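Local coordinates for protein putative phosphatase/phosphodiesterase MPN_349 (Mycoplasma pneumoniae M129, PDB 1T71) that probably acts as an iron-dependent phosphatase or phosphodiesterase, perhaps on 2',3'-cyclic nucleotides, and belongs to the YmdB-like branch of the calcineurin-type metallophosphatases, at residues 139-144 and 151-156; 143-148 and 174-179. All coordinates share one frame; numbering follows the deposited sequence.

Interaction 1: 139-144 and 151-156; sequences KVLKEL and DLHIVD
Leu141 and Leu144 each carry CG anti to the backbone N (chi1 -169° and -173°), which sends both side chains from the helix to the imidazole of His153, and the ring of His153 is itself carried toward the helix with CG beside the carbonyl carbon (chi1 -159°). The contact closes part of a beta-alpha-beta unit, in which strand 117-124 leads through helix 137-145 to the parallel strand 152-158. Two leucines three residues apart, nearly one turn, on one face of the helix, meet the far end of the ring. Leu144 brings CD2 to its edge, near the ring plane, 3.8 Å from the atom modelled as NE2. Leu141, running past the ring in the opposite direction, also offers CD2 but approaches obliquely. The imidazole is probably turned over in the model, so the contact is best read as plain packing against the ring; no hydrogen bond links the segments. The backbones stay well apart, Leu141 CA lying 9.3 Å from Val155 CA, and the side chains span the gap. Strand residues alternate: Leu152 and Ile154 face the other way, touching Phe7 of the second sheet in the metallophosphatase sandwich. Phe172 of helix 162-172 covers Leu141 further, while Arg119 and Thr121 of strand 117-124 touch both Leu144 and His153. Two residues further along the strand, Val155 CG2 stays 4.6 Å from Leu141 CD2.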
loop_
_atom_site.group_PDB
_atom_site.type_symbol
_atom_site.label_atom_id
_atom_site.label_comp_id
_atom_site.label_asym_id
_atom_site.label_seq_id
_atom_site.Cartn_x
_atom_site.Cartn_y
_atom_site.Cartn_z
ATOM N N LYS A 139 7.589 8.877 -16.405
ATOM C CA LYS A 139 8.709 8.518 -17.263
ATOM C C LYS A 139 9.348 7.201 -16.832
ATOM O O LYS A 139 9.598 6.331 -17.661
ATOM C CB LYS A 139 9.750 9.644 -17.265
ATOM C CG LYS A 139 9.166 10.969 -17.729
ATOM C CD LYS A 139 10.222 12.037 -17.926
ATOM C CE LYS A 139 9.573 13.320 -18.413
ATOM N NZ LYS A 139 10.568 14.389 -18.688
ATOM N N VAL A 140 9.595 7.046 -15.536
ATOM C CA VAL A 140 10.207 5.818 -15.028
ATOM C C VAL A 140 9.426 4.559 -15.379
ATOM O O VAL A 140 9.996 3.590 -15.871
ATOM C CB VAL A 140 10.376 5.862 -13.488
ATOM C CG1 VAL A 140 10.789 4.483 -12.964
ATOM C CG2 VAL A 140 11.431 6.894 -13.116
ATOM N N LEU A 141 8.122 4.566 -15.120
ATOM C CA LEU A 141 7.303 3.395 -15.396
ATOM C C LEU A 141 7.197 3.127 -16.892
ATOM O O LEU A 141 7.148 1.974 -17.313
ATOM C CB LEU A 141 5.910 3.564 -14.776
ATOM C CG LEU A 141 4.988 2.337 -14.729
ATOM C CD1 LEU A 141 4.260 2.191 -16.032
ATOM C CD2 LEU A 141 5.784 1.075 -14.423
ATOM N N LYS A 142 7.180 4.193 -17.689
ATOM C CA LYS A 142 7.090 4.065 -19.143
ATOM C C LYS A 142 8.305 3.285 -19.654
ATOM O O LYS A 142 8.163 2.309 -20.399
ATOM C CB LYS A 142 7.041 5.456 -19.775
ATOM C CG LYS A 142 6.313 5.537 -21.108
ATOM C CD LYS A 142 7.234 5.289 -22.277
ATOM C CE LYS A 142 6.508 5.533 -23.605
ATOM N NZ LYS A 142 5.969 6.918 -23.750
ATOM N N GLU A 143 9.498 3.716 -19.247
ATOM C CA GLU A 143 10.732 3.045 -19.648
ATOM C C GLU A 143 10.733 1.581 -19.230
ATOM O O GLU A 143 11.165 0.708 -19.987
ATOM C CB GLU A 143 11.952 3.722 -19.026
ATOM C CG GLU A 143 12.447 4.929 -19.780
ATOM C CD GLU A 143 13.945 5.119 -19.614
ATOM O OE1 GLU A 143 14.496 6.069 -20.219
ATOM O OE2 GLU A 143 14.570 4.311 -18.881
ATOM N N LEU A 144 10.267 1.313 -18.015
ATOM C CA LEU A 144 10.221 -0.055 -17.519
ATOM C C LEU A 144 9.277 -0.874 -18.398
ATOM O O LEU A 144 9.594 -1.999 -18.774
ATOM C CB LEU A 144 9.739 -0.083 -16.066
ATOM C CG LEU A 144 9.801 -1.436 -15.355
ATOM C CD1 LEU A 144 11.259 -1.875 -15.212
ATOM C CD2 LEU A 144 9.153 -1.325 -13.982
ATOM N N ASP A 151 3.999 -10.805 -17.962
ATOM C CA ASP A 151 2.639 -11.062 -18.405
ATOM C C ASP A 151 1.716 -10.202 -17.557
ATOM O O ASP A 151 0.769 -9.596 -18.061
ATOM C CB ASP A 151 2.297 -12.540 -18.218
ATOM C CG ASP A 151 3.271 -13.457 -18.933
ATOM O OD1 ASP A 151 3.402 -13.335 -20.171
ATOM O OD2 ASP A 151 3.904 -14.299 -18.258
ATOM N N LEU A 152 2.002 -10.163 -16.258
ATOM C CA LEU A 152 1.221 -9.366 -15.324
ATOM C C LEU A 152 2.128 -8.314 -14.691
ATOM O O LEU A 152 3.294 -8.576 -14.391
ATOM C CB LEU A 152 0.606 -10.253 -14.240
ATOM C CG LEU A 152 -0.206 -11.458 -14.721
ATOM C CD1 LEU A 152 -1.005 -12.023 -13.555
ATOM C CD2 LEU A 152 -1.140 -11.040 -15.845
ATOM N N HIS A 153 1.587 -7.118 -14.498
ATOM C CA HIS A 153 2.352 -6.028 -13.909
ATOM C C HIS A 153 1.454 -5.340 -12.893
ATOM O O HIS A 153 0.461 -4.716 -13.264
ATOM C CB HIS A 153 2.769 -5.037 -14.998
ATOM C CG HIS A 153 3.932 -4.175 -14.622
ATOM N ND1 HIS A 153 4.317 -3.964 -13.313
ATOM C CD2 HIS A 153 4.780 -3.444 -15.383
ATOM C CE1 HIS A 153 5.350 -3.143 -13.286
ATOM N NE2 HIS A 153 5.652 -2.812 -14.529
ATOM N N ILE A 154 1.803 -5.480 -11.616
ATOM C CA ILE A 154 1.041 -4.890 -10.518
ATOM C C ILE A 154 1.750 -3.634 -10.024
ATOM O O ILE A 154 2.916 -3.683 -9.633
ATOM C CB ILE A 154 0.898 -5.905 -9.357
ATOM C CG1 ILE A 154 0.065 -7.104 -9.830
ATOM C CG2 ILE A 154 0.252 -5.248 -8.144
ATOM C CD1 ILE A 154 -0.007 -8.247 -8.829
ATOM N N VAL A 155 1.047 -2.506 -10.041
ATOM C CA VAL A 155 1.645 -1.245 -9.614
ATOM C C VAL A 155 0.993 -0.580 -8.403
ATOM O O VAL A 155 -0.221 -0.373 -8.368
ATOM C CB VAL A 155 1.634 -0.211 -10.764
ATOM C CG1 VAL A 155 2.256 1.100 -10.293
ATOM C CG2 VAL A 155 2.379 -0.760 -11.970
ATOM N N ASP A 156 1.816 -0.250 -7.414
ATOM C CA ASP A 156 1.350 0.445 -6.218
ATOM C C ASP A 156 1.884 1.871 -6.361
ATOM O O ASP A 156 3.082 2.110 -6.182
ATOM C CB ASP A 156 1.910 -0.208 -4.945
ATOM C CG ASP A 156 1.600 0.600 -3.681
ATOM O OD1 ASP A 156 1.846 0.108 -2.553
ATOM O OD2 ASP A 156 1.114 1.740 -3.814
#

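Interaction 2: 143-148 and 174-179; sequences ELILKR and GYVTTI
Ile145 and Tyr175 bring the backbones to 7.4 Å between their CA atoms, near the end of helix 137-145, where a type I turn runs from Ile145 to Arg148, closed by Arg148 N to Ile145 O at 2.8 Å; Arg148 then breaks the helical path with a positive phi of 46°. Ile145 carries the whole contact from its side. With CG1 anti to its carbonyl carbon (chi1 -63°), the longer branch reaches the chain at 175-176, and its terminal CD1 sits 3.5 Å from Val176 CG2, tighter than ordinary van der Waals contact. These two side chains cross at about a right angle. The same CD1 also rests 3.8 Å from the carbonyl oxygen Tyr175 O, a van der Waals contact with the backbone. The shorter branch meets the exposed tyrosine: Ile145 CG2 lies 4.4 Å from Tyr175 CB and oblique to the ring. No hydrogen bond crosses, so van der Waals packing joins the segments. Val176 is buried, and its O is held by Ser198 OG. Here the C-terminal end of a helix covers the loop entering the parallel strand 178-182, at the margin of an alpha/beta layer in the calcineurin-type fold.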
loop_
_atom_site.group_PDB
_atom_site.type_symbol
_atom_site.label_atom_id
_atom_site.label_comp_id
_atom_site.label_asym_id
_atom_site.label_seq_id
_atom_site.Cartn_x
_atom_site.Cartn_y
_atom_site.Cartn_z
ATOM N N GLU A 143 9.498 3.716 -19.247
ATOM C CA GLU A 143 10.732 3.045 -19.648
ATOM C C GLU A 143 10.733 1.581 -19.230
ATOM O O GLU A 143 11.165 0.708 -19.987
ATOM C CB GLU A 143 11.952 3.722 -19.026
ATOM C CG GLU A 143 12.447 4.929 -19.780
ATOM C CD GLU A 143 13.945 5.119 -19.614
ATOM O OE1 GLU A 143 14.496 6.069 -20.219
ATOM O OE2 GLU A 143 14.570 4.311 -18.881
ATOM N N LEU A 144 10.267 1.313 -18.015
ATOM C CA LEU A 144 10.221 -0.055 -17.519
ATOM C C LEU A 144 9.277 -0.874 -18.398
ATOM O O LEU A 144 9.594 -1.999 -18.774
ATOM C CB LEU A 144 9.739 -0.083 -16.066
ATOM C CG LEU A 144 9.801 -1.436 -15.355
ATOM C CD1 LEU A 144 11.259 -1.875 -15.212
ATOM C CD2 LEU A 144 9.153 -1.325 -13.982
ATOM N N ILE A 145 8.122 -0.302 -18.729
ATOM C CA ILE A 145 7.141 -0.992 -19.565
ATOM C C ILE A 145 7.739 -1.372 -20.915
ATOM O O ILE A 145 7.544 -2.489 -21.402
ATOM C CB ILE A 145 5.902 -0.111 -19.845
ATOM C CG1 ILE A 145 5.167 0.214 -18.543
ATOM C CG2 ILE A 145 4.970 -0.824 -20.830
ATOM C CD1 ILE A 145 4.590 -0.977 -17.840
ATOM N N LEU A 146 8.463 -0.434 -21.517
ATOM C CA LEU A 146 9.075 -0.662 -22.820
ATOM C C LEU A 146 10.113 -1.780 -22.785
ATOM O O LEU A 146 10.564 -2.251 -23.827
ATOM C CB LEU A 146 9.692 0.638 -23.343
ATOM C CG LEU A 146 8.672 1.762 -23.571
ATOM C CD1 LEU A 146 9.376 3.039 -24.009
ATOM C CD2 LEU A 146 7.663 1.323 -24.619
ATOM N N LYS A 147 10.490 -2.199 -21.581
ATOM C CA LYS A 147 11.446 -3.289 -21.416
ATOM C C LYS A 147 10.718 -4.596 -21.766
ATOM O O LYS A 147 11.341 -5.615 -22.066
ATOM C CB LYS A 147 11.965 -3.306 -19.976
ATOM C CG LYS A 147 12.777 -4.526 -19.599
ATOM C CD LYS A 147 11.886 -5.697 -19.229
ATOM C CE LYS A 147 11.034 -5.390 -18.008
ATOM N NZ LYS A 147 11.879 -5.067 -16.829
ATOM N N ARG A 148 9.389 -4.543 -21.725
ATOM C CA ARG A 148 8.517 -5.666 -22.073
ATOM C C ARG A 148 8.837 -7.049 -21.509
ATOM O O ARG A 148 8.917 -8.022 -22.264
ATOM C CB ARG A 148 8.429 -5.789 -23.594
ATOM C CG ARG A 148 8.070 -4.509 -24.319
ATOM C CD ARG A 148 6.710 -3.981 -23.898
ATOM N NE ARG A 148 6.161 -3.083 -24.910
ATOM C CZ ARG A 148 5.838 -3.463 -26.144
ATOM N NH1 ARG A 148 6.006 -4.727 -26.519
ATOM N NH2 ARG A 148 5.356 -2.580 -27.007
ATOM N N GLY A 174 -4.115 0.431 -20.088
ATOM C CA GLY A 174 -4.010 -0.938 -20.569
ATOM C C GLY A 174 -2.621 -1.548 -20.615
ATOM O O GLY A 174 -2.476 -2.738 -20.877
ATOM N N TYR A 175 -1.602 -0.740 -20.347
ATOM C CA TYR A 175 -0.217 -1.195 -20.392
ATOM C C TYR A 175 0.245 -1.946 -19.155
ATOM O O TYR A 175 1.375 -2.434 -19.107
ATOM C CB TYR A 175 0.693 0.005 -20.642
ATOM C CG TYR A 175 0.492 0.609 -22.007
ATOM C CD1 TYR A 175 1.344 0.288 -23.060
ATOM C CD2 TYR A 175 -0.577 1.469 -22.261
ATOM C CE1 TYR A 175 1.143 0.806 -24.336
ATOM C CE2 TYR A 175 -0.790 1.991 -23.534
ATOM C CZ TYR A 175 0.076 1.653 -24.566
ATOM O OH TYR A 175 -0.131 2.148 -25.832
ATOM N N VAL A 176 -0.629 -2.034 -18.160
ATOM C CA VAL A 176 -0.319 -2.724 -16.915
ATOM C C VAL A 176 -1.553 -3.480 -16.426
ATOM O O VAL A 176 -2.665 -3.231 -16.896
ATOM C CB VAL A 176 0.170 -1.701 -15.849
ATOM C CG1 VAL A 176 -0.123 -2.188 -14.455
ATOM C CG2 VAL A 176 1.671 -1.479 -16.009
ATOM N N THR A 177 -1.357 -4.415 -15.501
ATOM C CA THR A 177 -2.463 -5.200 -14.967
ATOM C C THR A 177 -3.269 -4.402 -13.945
ATOM O O THR A 177 -4.491 -4.329 -14.040
ATOM C CB THR A 177 -1.960 -6.494 -14.294
ATOM O OG1 THR A 177 -1.089 -7.193 -15.190
ATOM C CG2 THR A 177 -3.134 -7.394 -13.931
ATOM N N THR A 178 -2.592 -3.814 -12.961
ATOM C CA THR A 178 -3.296 -3.025 -11.952
ATOM C C THR A 178 -2.575 -1.735 -11.596
ATOM O O THR A 178 -1.346 -1.655 -11.631
ATOM C CB THR A 178 -3.522 -3.811 -10.629
ATOM O OG1 THR A 178 -2.289 -3.910 -9.909
ATOM C CG2 THR A 178 -4.035 -5.209 -10.912
ATOM N N ILE A 179 -3.369 -0.727 -11.263
ATOM C CA ILE A 179 -2.881 0.576 -10.852
ATOM C C ILE A 179 -3.605 0.850 -9.535
ATOM O O ILE A 179 -4.755 1.300 -9.542
ATOM C CB ILE A 179 -3.285 1.674 -11.855
ATOM C CG1 ILE A 179 -2.675 1.399 -13.233
ATOM C CG2 ILE A 179 -2.857 3.034 -11.333
ATOM C CD1 ILE A 179 -1.178 1.568 -13.288
#

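Interactions 1 and 2 are successive parts of one helix-on-sheet interface, their centres 4 Å apart. Helix 137-145 serves both, and its later residue Ile145 also touches His153, as does Val176, so His153, a member of interaction 1, also packs against the side chains of interaction 2. Strands 152-158 and 178-182 are neighbours in the parallel part of the sheet, and the loop before the second already pairs with the first: His153 N is probably bonded to Thr177 OG1 at 2.8 Å. Both contacts lie away from the two-iron site. The strands nevertheless lead to it, since strand 152-158 ends at the iron ligand His158, and strand 178-182 is followed directly by the ligand His183.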